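Local coordinates for protein probable aminotransferase (Pseudomonas aeruginosa, PDB 5YKR) that is a probable aminotransferase of the class-III family, built on the fold of pyridoxal-phosphate enzymes, at residues A64-V69 / F89-Q93; Q93-A99 / A341-V346; I264-P268 / Y352-F356; I288-S294 / L334-M339. The contacts are given in a common frame with arbitrary orientation. Numbering follows the deposited sequence.

Contact 1: residues A64-V69 / F89-Q93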
loop_
_atom_site.group_PDB
_atom_site.type_symbol
_atom_site.label_atom_id
_atom_site.label_comp_id
_atom_site.label_asym_id
_atom_site.label_seq_id
_atom_site.Cartn_x
_atom_site.Cartn_y
_atom_site.Cartn_z
ATOM N N ALA A 64 3.917 -20.745 12.094
ATOM C CA ALA A 64 5.327 -20.363 12.009
ATOM C C ALA A 64 5.728 -19.559 13.205
ATOM O O ALA A 64 4.952 -18.713 13.686
ATOM C CB ALA A 64 5.584 -19.545 10.756
ATOM N N GLN A 65 6.960 -19.752 13.654
ATOM C CA GLN A 65 7.502 -19.010 14.806
ATOM C C GLN A 65 9.000 -18.952 14.646
ATOM O O GLN A 65 9.630 -19.976 14.314
ATOM C CB GLN A 65 7.111 -19.668 16.131
ATOM C CG GLN A 65 5.643 -19.482 16.559
ATOM C CD GLN A 65 4.698 -20.612 16.096
ATOM O OE1 GLN A 65 5.139 -21.706 15.678
ATOM N NE2 GLN A 65 3.382 -20.356 16.168
ATOM N N GLY A 66 9.596 -17.782 14.798
ATOM C CA GLY A 66 11.053 -17.647 14.599
ATOM C C GLY A 66 11.435 -17.952 13.163
ATOM O O GLY A 66 10.918 -17.339 12.270
ATOM N N ALA A 67 12.334 -18.929 12.981
ATOM C CA ALA A 67 12.720 -19.393 11.645
ATOM C C ALA A 67 12.132 -20.775 11.306
ATOM O O ALA A 67 12.624 -21.433 10.404
ATOM C CB ALA A 67 14.249 -19.428 11.492
ATOM N N ARG A 68 11.079 -21.198 11.987
ATOM C CA ARG A 68 10.446 -22.493 11.763
ATOM C C ARG A 68 9.081 -22.322 11.164
ATOM O O ARG A 68 8.292 -21.486 11.619
ATOM C CB ARG A 68 10.356 -23.283 13.079
ATOM C CG ARG A 68 11.737 -23.723 13.572
ATOM C CD ARG A 68 11.717 -24.559 14.863
ATOM N NE ARG A 68 11.328 -25.951 14.644
ATOM C CZ ARG A 68 11.133 -26.862 15.603
ATOM N NH1 ARG A 68 11.267 -26.573 16.897
ATOM N NH2 ARG A 68 10.782 -28.089 15.257
ATOM N N VAL A 69 8.787 -23.085 10.132
ATOM C CA VAL A 69 7.467 -23.092 9.476
ATOM C C VAL A 69 6.953 -24.527 9.429
ATOM O O VAL A 69 7.741 -25.411 9.107
ATOM C CB VAL A 69 7.587 -22.525 8.062
ATOM C CG1 VAL A 69 6.271 -22.650 7.260
ATOM C CG2 VAL A 69 8.021 -21.088 8.142
ATOM N N PHE A 89 13.128 -10.314 10.661
ATOM C CA PHE A 89 13.545 -10.607 12.040
ATOM C C PHE A 89 12.905 -11.812 12.679
ATOM O O PHE A 89 13.027 -12.012 13.889
ATOM C CB PHE A 89 13.441 -9.341 12.906
ATOM C CG PHE A 89 14.286 -8.236 12.383
ATOM C CD1 PHE A 89 15.633 -8.185 12.736
ATOM C CD2 PHE A 89 13.757 -7.276 11.534
ATOM C CE1 PHE A 89 16.451 -7.257 12.197
ATOM C CE2 PHE A 89 14.608 -6.334 10.948
ATOM C CZ PHE A 89 15.946 -6.347 11.321
ATOM N N GLY A 90 12.292 -12.653 11.832
ATOM C CA GLY A 90 11.614 -13.869 12.261
ATOM C C GLY A 90 10.107 -13.730 12.269
ATOM O O GLY A 90 9.532 -12.614 12.269
ATOM N N HIS A 91 9.448 -14.869 12.288
ATOM C CA HIS A 91 8.010 -14.918 12.439
ATOM C C HIS A 91 7.615 -14.730 13.888
ATOM O O HIS A 91 8.258 -15.282 14.782
ATOM C CB HIS A 91 7.482 -16.233 11.898
ATOM C CG HIS A 91 7.800 -16.442 10.463
ATOM N ND1 HIS A 91 7.321 -15.627 9.469
ATOM C CD2 HIS A 91 8.620 -17.342 9.867
ATOM C CE1 HIS A 91 7.785 -16.059 8.304
ATOM N NE2 HIS A 91 8.601 -17.091 8.511
ATOM N N ALA A 92 6.497 -14.017 14.113
ATOM C CA ALA A 92 5.905 -13.981 15.440
ATOM C C ALA A 92 6.893 -13.518 16.541
ATOM O O ALA A 92 6.963 -14.120 17.630
ATOM C CB ALA A 92 5.298 -15.351 15.789
ATOM N N GLN A 93 7.666 -12.483 16.257
ATOM C CA GLN A 93 8.515 -11.864 17.313
ATOM C C GLN A 93 7.627 -11.469 18.474
ATOM O O GLN A 93 6.650 -10.757 18.299
ATOM C CB GLN A 93 9.233 -10.628 16.751
ATOM C CG GLN A 93 10.591 -10.813 16.163
ATOM C CD GLN A 93 11.685 -11.073 17.157
ATOM O OE1 GLN A 93 11.493 -11.044 18.415
ATOM N NE2 GLN A 93 12.887 -11.339 16.596
#
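The chain enters this contact at the end of a strand, with A64 directed at the loop 89-93. Its CB makes an off-centre CH-pi contact with the H91 ring, 4.2 Å from the ring centroid, and its carbonyl O is 4.0 Å from CB of A92. Q65 turns its CA-to-CB bond away, yet its CG still comes within 4.2 Å of CB of A92. A type II' turn from Q65 to R68 reverses the chain and makes a beta hairpin. It is closed by Q65 N to R68 O and R68 N to Q65 O, both 3.0 Å. G66 stands first of the two central turn residues, where its positive phi suits glycine. It forms a single antiparallel bridge with H91, as a hydrogen-bonded pair: G66 N gives to H91 O at 2.8 Å, and H91 N gives to G66 O at 2.9 Å. Both bonds are backbone to backbone; the H91 ring adds side-chain packing. After the turn, V69 closes on the ring again, its CG2 4.1 Å from NE2 of H91. The contact is part of the dimer interface: L110 of the second subunit packs on A64 and H91, and Q65 NE2 bonds R105 O of that subunit. H91 NE2 is hydrogen-bonded to D79 of strand 76-79, which pairs with strand 68-71, the partner of strand 61-65. The loop runs on into helix 94-104, with Q93 as N-cap residue.

Contact 2: residues Q93-A99 / A341-V346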
loop_
_atom_site.group_PDB
_atom_site.type_symbol
_atom_site.label_atom_id
_atom_site.label_comp_id
_atom_site.label_asym_id
_atom_site.label_seq_id
_atom_site.Cartn_x
_atom_site.Cartn_y
_atom_site.Cartn_z
ATOM N N GLN A 93 7.666 -12.483 16.257
ATOM C CA GLN A 93 8.515 -11.864 17.313
ATOM C C GLN A 93 7.627 -11.469 18.474
ATOM O O GLN A 93 6.650 -10.757 18.299
ATOM C CB GLN A 93 9.233 -10.628 16.751
ATOM C CG GLN A 93 10.591 -10.813 16.163
ATOM C CD GLN A 93 11.685 -11.073 17.157
ATOM O OE1 GLN A 93 11.493 -11.044 18.415
ATOM N NE2 GLN A 93 12.887 -11.339 16.596
ATOM N N PRO A 94 7.910 -11.969 19.696
ATOM C CA PRO A 94 6.947 -11.787 20.751
ATOM C C PRO A 94 6.619 -10.322 21.103
ATOM O O PRO A 94 5.438 -10.000 21.329
ATOM C CB PRO A 94 7.571 -12.506 21.945
ATOM C CG PRO A 94 8.513 -13.421 21.362
ATOM C CD PRO A 94 8.949 -12.947 20.038
ATOM N N ALA A 95 7.627 -9.435 21.115
ATOM C CA ALA A 95 7.327 -8.059 21.463
ATOM C C ALA A 95 6.420 -7.401 20.412
ATOM O O ALA A 95 5.566 -6.547 20.735
ATOM C CB ALA A 95 8.593 -7.246 21.608
ATOM N N VAL A 96 6.632 -7.774 19.150
ATOM C CA VAL A 96 5.924 -7.177 18.066
ATOM C C VAL A 96 4.507 -7.721 18.000
ATOM O O VAL A 96 3.533 -6.950 17.907
ATOM C CB VAL A 96 6.666 -7.335 16.726
ATOM C CG1 VAL A 96 5.907 -6.685 15.571
ATOM C CG2 VAL A 96 8.085 -6.771 16.806
ATOM N N ALA A 97 4.359 -9.029 18.120
ATOM C CA ALA A 97 3.028 -9.636 18.186
ATOM C C ALA A 97 2.214 -9.130 19.363
ATOM O O ALA A 97 1.017 -8.838 19.214
ATOM C CB ALA A 97 3.112 -11.142 18.219
ATOM N N ASP A 98 2.867 -8.968 20.525
ATOM C CA ASP A 98 2.195 -8.438 21.698
ATOM C C ASP A 98 1.731 -6.999 21.488
ATOM O O ASP A 98 0.616 -6.625 21.888
ATOM C CB ASP A 98 3.069 -8.512 22.960
ATOM C CG ASP A 98 3.186 -9.943 23.536
ATOM O OD1 ASP A 98 2.482 -10.911 23.091
ATOM O OD2 ASP A 98 4.032 -10.069 24.442
ATOM N N ALA A 99 2.599 -6.185 20.855
ATOM C CA ALA A 99 2.255 -4.791 20.592
ATOM C C ALA A 99 1.062 -4.706 19.618
ATOM O O ALA A 99 0.160 -3.856 19.786
ATOM C CB ALA A 99 3.426 -4.040 20.032
ATOM N N ALA A 341 7.703 -1.433 18.724
ATOM C CA ALA A 341 8.256 -2.669 19.233
ATOM C C ALA A 341 9.444 -3.142 18.430
ATOM O O ALA A 341 10.434 -3.644 18.972
ATOM C CB ALA A 341 7.182 -3.736 19.268
ATOM N N THR A 342 9.366 -3.022 17.102
ATOM C CA THR A 342 10.456 -3.453 16.275
ATOM C C THR A 342 11.734 -2.691 16.537
ATOM O O THR A 342 12.826 -3.298 16.698
ATOM C CB THR A 342 10.031 -3.344 14.781
ATOM O OG1 THR A 342 8.924 -4.216 14.547
ATOM C CG2 THR A 342 11.190 -3.703 13.861
ATOM N N PHE A 343 11.654 -1.359 16.539
ATOM C CA PHE A 343 12.839 -0.572 16.748
ATOM C C PHE A 343 13.384 -0.662 18.179
ATOM O O PHE A 343 14.604 -0.673 18.389
ATOM C CB PHE A 343 12.612 0.877 16.366
ATOM C CG PHE A 343 12.304 1.086 14.894
ATOM C CD1 PHE A 343 13.140 0.565 13.915
ATOM C CD2 PHE A 343 11.230 1.847 14.489
ATOM C CE1 PHE A 343 12.883 0.757 12.554
ATOM C CE2 PHE A 343 10.975 2.083 13.136
ATOM C CZ PHE A 343 11.782 1.508 12.187
ATOM N N ALA A 344 12.490 -0.762 19.149
ATOM C CA ALA A 344 12.951 -0.769 20.578
ATOM C C ALA A 344 13.499 -2.129 20.993
ATOM O O ALA A 344 14.452 -2.205 21.762
ATOM C CB ALA A 344 11.819 -0.373 21.483
ATOM N N GLU A 345 12.867 -3.200 20.511
ATOM C CA GLU A 345 13.108 -4.535 21.044
ATOM C C GLU A 345 13.735 -5.528 20.100
ATOM O O GLU A 345 14.319 -6.511 20.577
ATOM C CB GLU A 345 11.811 -5.132 21.607
ATOM C CG GLU A 345 11.077 -4.239 22.578
ATOM C CD GLU A 345 11.817 -3.971 23.869
ATOM O OE1 GLU A 345 12.666 -4.807 24.278
ATOM O OE2 GLU A 345 11.545 -2.924 24.453
ATOM N N VAL A 346 13.665 -5.291 18.787
ATOM C CA VAL A 346 14.062 -6.311 17.818
ATOM C C VAL A 346 15.328 -5.949 17.036
ATOM O O VAL A 346 16.231 -6.737 16.928
ATOM C CB VAL A 346 12.888 -6.624 16.862
ATOM C CG1 VAL A 346 13.274 -7.636 15.809
ATOM C CG2 VAL A 346 11.694 -7.132 17.651
#
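This is an antiparallel helix-helix packing contact. It joins the start of helix 94-104 to the C-terminal part of helix 333-346, partners far apart in sequence. The two short segments run at 148° to each other, and their axes come within 9.0 Å. The nearest CA atoms, those of V96 and A341, are 5.2 Å apart. A341 is central. Its CB lies 3.6 Å from the carbonyl O of A95, 3.8 Å from CB of A99 and 4.0 Å from CG2 of V96. V96 also reaches along the other helix. Its CG2 is 3.7 Å from CG2 of V346 and 3.5 Å from OG1 of T342. The T342 hydroxyl has its main partner one turn back, at A338 O. Towards the outer side, CB of A95 meets CB of E345 at 3.9 Å, while the end of the E345 side chain leads away. Q93, the N-cap residue, lays NE2 3.8 Å from CG1 of V346. This amide nitrogen is hydrogen-bonded to F89 O. Helix 333-346 widens into a pi-type turn at 342-346, just where V346 meets V96. On helix 94-104, D98 makes a salt bridge with R105 of the second subunit. Between the two helices the touching groups are mainly methyls of alanine and valine. Cohesion therefore rests on apolar packing, and the short alanine side chains permit the close approach.

Contact 3: residues I264-P268 / Y352-F356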
loop_
_atom_site.group_PDB
_atom_site.type_symbol
_atom_site.label_atom_id
_atom_site.label_comp_id
_atom_site.label_asym_id
_atom_site.label_seq_id
_atom_site.Cartn_x
_atom_site.Cartn_y
_atom_site.Cartn_z
ATOM N N ILE A 264 18.843 -2.894 4.622
ATOM C CA ILE A 264 18.712 -2.899 6.077
ATOM C C ILE A 264 19.326 -4.173 6.696
ATOM O O ILE A 264 19.632 -4.215 7.902
ATOM C CB ILE A 264 17.234 -2.692 6.465
ATOM C CG1 ILE A 264 17.039 -2.395 7.958
ATOM C CG2 ILE A 264 16.398 -3.888 6.030
ATOM C CD1 ILE A 264 17.781 -1.156 8.461
ATOM N N SER A 265 19.594 -5.202 5.883
ATOM C CA SER A 265 20.399 -6.328 6.331
ATOM C C SER A 265 21.806 -5.965 6.808
ATOM O O SER A 265 22.424 -6.770 7.531
ATOM C CB SER A 265 20.464 -7.403 5.245
ATOM O OG SER A 265 21.235 -6.956 4.147
ATOM N N CYS A 266 22.323 -4.797 6.408
ATOM C CA CYS A 266 23.704 -4.404 6.701
ATOM C C CYS A 266 23.935 -3.985 8.134
ATOM O O CYS A 266 25.084 -3.932 8.604
ATOM C CB CYS A 266 24.093 -3.291 5.768
ATOM S SG CYS A 266 24.203 -3.853 4.057
ATOM N N GLY A 267 22.865 -3.628 8.854
ATOM C CA GLY A 267 23.023 -3.183 10.238
ATOM C C GLY A 267 21.801 -2.433 10.697
ATOM O O GLY A 267 20.922 -2.113 9.886
ATOM N N PRO A 268 21.783 -2.060 11.987
ATOM C CA PRO A 268 20.595 -1.433 12.532
ATOM C C PRO A 268 20.292 -0.038 11.981
ATOM O O PRO A 268 19.170 0.449 12.135
ATOM C CB PRO A 268 20.866 -1.385 14.036
ATOM C CG PRO A 268 22.283 -1.589 14.166
ATOM C CD PRO A 268 22.787 -2.353 13.012
ATOM N N TYR A 352 21.613 -8.075 15.428
ATOM C CA TYR A 352 22.414 -8.059 14.217
ATOM C C TYR A 352 23.718 -8.857 14.388
ATOM O O TYR A 352 24.170 -9.503 13.467
ATOM C CB TYR A 352 22.657 -6.654 13.732
ATOM C CG TYR A 352 21.539 -6.074 12.882
ATOM C CD1 TYR A 352 20.491 -5.344 13.449
ATOM C CD2 TYR A 352 21.574 -6.183 11.507
ATOM C CE1 TYR A 352 19.503 -4.762 12.659
ATOM C CE2 TYR A 352 20.569 -5.647 10.722
ATOM C CZ TYR A 352 19.557 -4.927 11.284
ATOM O OH TYR A 352 18.620 -4.329 10.474
ATOM N N ARG A 353 24.331 -8.799 15.556
ATOM C CA ARG A 353 25.540 -9.560 15.786
ATOM C C ARG A 353 25.306 -11.035 15.520
ATOM O O ARG A 353 26.108 -11.711 14.846
ATOM C CB ARG A 353 26.076 -9.326 17.185
ATOM C CG ARG A 353 27.415 -10.020 17.419
ATOM C CD ARG A 353 28.030 -9.705 18.809
ATOM N NE ARG A 353 27.829 -8.317 19.263
ATOM C CZ ARG A 353 26.896 -7.927 20.153
ATOM N NH1 ARG A 353 26.139 -8.811 20.820
ATOM N NH2 ARG A 353 26.765 -6.649 20.425
ATOM N N HIS A 354 24.228 -11.559 16.090
ATOM C CA HIS A 354 23.854 -12.952 15.871
ATOM C C HIS A 354 23.581 -13.220 14.392
ATOM O O HIS A 354 24.063 -14.208 13.811
ATOM C CB HIS A 354 22.624 -13.307 16.693
ATOM C CG HIS A 354 22.125 -14.701 16.471
ATOM N ND1 HIS A 354 22.638 -15.775 17.168
ATOM C CD2 HIS A 354 21.172 -15.203 15.658
ATOM C CE1 HIS A 354 22.034 -16.873 16.763
ATOM N NE2 HIS A 354 21.147 -16.554 15.844
ATOM N N MET A 355 22.786 -12.362 13.777
ATOM C CA MET A 355 22.455 -12.549 12.350
ATOM C C MET A 355 23.717 -12.556 11.477
ATOM O O MET A 355 23.837 -13.362 10.545
ATOM C CB MET A 355 21.491 -11.437 11.924
ATOM C CG MET A 355 20.103 -11.565 12.536
ATOM S SD MET A 355 19.112 -10.068 12.566
ATOM C CE MET A 355 18.817 -9.807 10.825
ATOM N N PHE A 356 24.657 -11.688 11.790
ATOM C CA PHE A 356 25.915 -11.617 10.990
ATOM C C PHE A 356 26.760 -12.889 11.169
ATOM O O PHE A 356 27.330 -13.408 10.216
ATOM C CB PHE A 356 26.792 -10.449 11.420
ATOM C CG PHE A 356 26.250 -9.089 11.182
ATOM C CD1 PHE A 356 25.236 -8.843 10.278
ATOM C CD2 PHE A 356 26.787 -8.025 11.889
ATOM C CE1 PHE A 356 24.777 -7.569 10.045
ATOM C CE2 PHE A 356 26.320 -6.730 11.705
ATOM C CZ PHE A 356 25.309 -6.510 10.753
#
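The Y352 ring lies under the G267-P268 backbone, which crosses one of its faces. CA of G267 is 3.9 Å from the ring centroid and CD of P268 is 4.0 Å from it, both in CH-pi contact. The hydroxyl extends beyond them: Y352 OH donates a hydrogen bond to I264 O at 2.8 Å. CG1 of I264 sits 3.5 Å from the same OH. One turn further along the helix, F356 meets the bend with its ring. Its CE1 is 3.5 Å from S265 O, and its CZ is 3.4 Å from C266 O. G267 has backbone angles that would jam a side chain against the preceding carbonyl O, a local reason for glycine independent of the helix. The contact fixes a 3-10 turn and the loop after it against the start of helix 349-372. The loop leads from strand 255-259 of the large mixed sheet to helix 270-275. On its other flank S265 OG bonds to I382 O of strand 378-382.

Contact 4: residues I288-S294 / L334-M339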
loop_
_atom_site.group_PDB
_atom_site.type_symbol
_atom_site.label_atom_id
_atom_site.label_comp_id
_atom_site.label_asym_id
_atom_site.label_seq_id
_atom_site.Cartn_x
_atom_site.Cartn_y
_atom_site.Cartn_z
ATOM N N ILE A 288 9.437 -3.726 8.929
ATOM C CA ILE A 288 9.496 -2.886 10.133
ATOM C C ILE A 288 8.241 -2.875 11.003
ATOM O O ILE A 288 8.248 -2.245 12.060
ATOM C CB ILE A 288 9.934 -1.450 9.803
ATOM C CG1 ILE A 288 8.936 -0.792 8.836
ATOM C CG2 ILE A 288 11.381 -1.459 9.309
ATOM C CD1 ILE A 288 9.154 0.680 8.730
ATOM N N ALA A 289 7.200 -3.590 10.596
ATOM C CA ALA A 289 5.937 -3.534 11.326
ATOM C C ALA A 289 5.296 -4.925 11.484
ATOM O O ALA A 289 4.107 -5.088 11.477
ATOM C CB ALA A 289 4.962 -2.526 10.752
ATOM N N GLY A 290 6.136 -5.956 11.694
ATOM C CA GLY A 290 5.644 -7.264 12.061
ATOM C C GLY A 290 4.737 -7.934 11.077
ATOM O O GLY A 290 3.933 -8.770 11.498
ATOM N N GLY A 291 4.861 -7.571 9.795
ATOM C CA GLY A 291 3.980 -8.124 8.793
ATOM C C GLY A 291 2.740 -7.305 8.500
ATOM O O GLY A 291 1.960 -7.659 7.608
ATOM N N ILE A 292 2.541 -6.182 9.204
ATOM C CA ILE A 292 1.560 -5.195 8.783
ATOM C C ILE A 292 2.205 -4.413 7.621
ATOM O O ILE A 292 3.341 -3.913 7.736
ATOM C CB ILE A 292 1.259 -4.210 9.915
ATOM C CG1 ILE A 292 0.730 -4.964 11.146
ATOM C CG2 ILE A 292 0.223 -3.169 9.471
ATOM C CD1 ILE A 292 0.699 -4.070 12.309
ATOM N N PRO A 293 1.500 -4.295 6.490
ATOM C CA PRO A 293 2.040 -3.498 5.369
ATOM C C PRO A 293 2.406 -2.098 5.818
ATOM O O PRO A 293 1.570 -1.365 6.352
ATOM C CB PRO A 293 0.876 -3.496 4.362
ATOM C CG PRO A 293 0.170 -4.812 4.632
ATOM C CD PRO A 293 0.232 -4.976 6.131
ATOM N N SER A 294 3.658 -1.713 5.593
ATOM C CA SER A 294 4.182 -0.445 6.106
ATOM C C SER A 294 5.494 -0.096 5.446
ATOM O O SER A 294 6.199 -0.978 4.915
ATOM C CB SER A 294 4.436 -0.507 7.614
ATOM O OG SER A 294 3.376 -0.987 8.408
ATOM N N LEU A 334 -1.956 1.010 14.583
ATOM C CA LEU A 334 -1.447 -0.374 14.614
ATOM C C LEU A 334 -0.044 -0.450 14.027
ATOM O O LEU A 334 0.855 -1.089 14.604
ATOM C CB LEU A 334 -2.426 -1.275 13.842
ATOM C CG LEU A 334 -2.226 -2.750 14.059
ATOM C CD1 LEU A 334 -2.566 -3.095 15.489
ATOM C CD2 LEU A 334 -3.056 -3.574 13.129
ATOM N N GLN A 335 0.195 0.220 12.894
ATOM C CA GLN A 335 1.538 0.275 12.319
ATOM C C GLN A 335 2.539 0.863 13.288
ATOM O O GLN A 335 3.636 0.337 13.473
ATOM C CB GLN A 335 1.575 1.150 11.065
ATOM C CG GLN A 335 0.883 0.579 9.816
ATOM C CD GLN A 335 1.011 1.618 8.679
ATOM O OE1 GLN A 335 0.796 2.826 8.919
ATOM N NE2 GLN A 335 1.418 1.200 7.500
ATOM N N LEU A 336 2.163 1.982 13.921
ATOM C CA LEU A 336 3.094 2.665 14.797
ATOM C C LEU A 336 3.442 1.817 16.046
ATOM O O LEU A 336 4.587 1.823 16.519
ATOM C CB LEU A 336 2.554 4.045 15.194
ATOM C CG LEU A 336 2.960 5.199 14.259
ATOM C CD1 LEU A 336 4.458 5.477 14.347
ATOM C CD2 LEU A 336 2.587 4.983 12.806
ATOM N N ALA A 337 2.453 1.097 16.583
ATOM C CA ALA A 337 2.723 0.207 17.713
ATOM C C ALA A 337 3.740 -0.888 17.325
ATOM O O ALA A 337 4.660 -1.209 18.078
ATOM C CB ALA A 337 1.452 -0.413 18.207
ATOM N N ALA A 338 3.530 -1.481 16.141
ATOM C CA ALA A 338 4.427 -2.528 15.663
ATOM C C ALA A 338 5.817 -1.998 15.386
ATOM O O ALA A 338 6.813 -2.684 15.662
ATOM C CB ALA A 338 3.838 -3.218 14.440
ATOM N N MET A 339 5.912 -0.823 14.789
ATOM C CA MET A 339 7.215 -0.188 14.538
ATOM C C MET A 339 7.955 0.099 15.846
ATOM O O MET A 339 9.180 -0.075 15.941
ATOM C CB MET A 339 7.078 1.148 13.767
ATOM C CG MET A 339 6.643 0.954 12.363
ATOM S SD MET A 339 6.569 2.626 11.600
ATOM C CE MET A 339 5.916 2.028 10.033
#
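Q335 and M339 of helix 333-346 both start m, t, which extends them toward the loop 288-294; L334 is t, p. The Q335 conformer carries its amide to the loop, where NE2 donates to P293 O at 2.8 Å. M339 continues with t at chi3. This extended chain brings CE to 3.7 Å from CD1 of I288 and 3.8 Å from CB of S294. I288 (p, t) sets its CD1 against that methyl. Its carbonyl O receives a CA-H...O contact from M339 CA, 3.4 Å away. I292 (m, t) puts CD1 3.7 Å from CG of L334 and 3.9 Å from CB of A338. A289 CB also packs on A338 CB, at 3.9 Å. A type I' turn from A289 to I292, with G290 and G291 at its centre, shapes the loop. K286, carrying the pyridoxal phosphate as its LLP form, lies two residues before I288. The loop joins strands 281-284 and 295-299. I100 of helix 94-104 touches I292 and A338, while V135 of strand 132-136 touches Q335 and M339.

Contacts 2 and 4 lie closest together, with centres about 9 Å apart. Both use helix 333-346, and T342 OG1 of contact 2 lies 3.2 Å from I288 O of contact 4. Contact 1 leads directly into contact 2 through Q93, with about 13 Å between centres. F89 extends the chain of contacts: its CB is 3.4 Å from V346 CG1 of contact 2, and its CZ is 3.5 Å from Y352 OH of contact 3. The centre of contact 3 is about 17 Å from those of contacts 1 and 2. It uses helix 349-372, next in the chain after helix 333-346. Contact 4 follows the cofactor-bearing K286 most closely in sequence. Contacts 1, 2 and 4 also touch the second subunit; contact 3 does not.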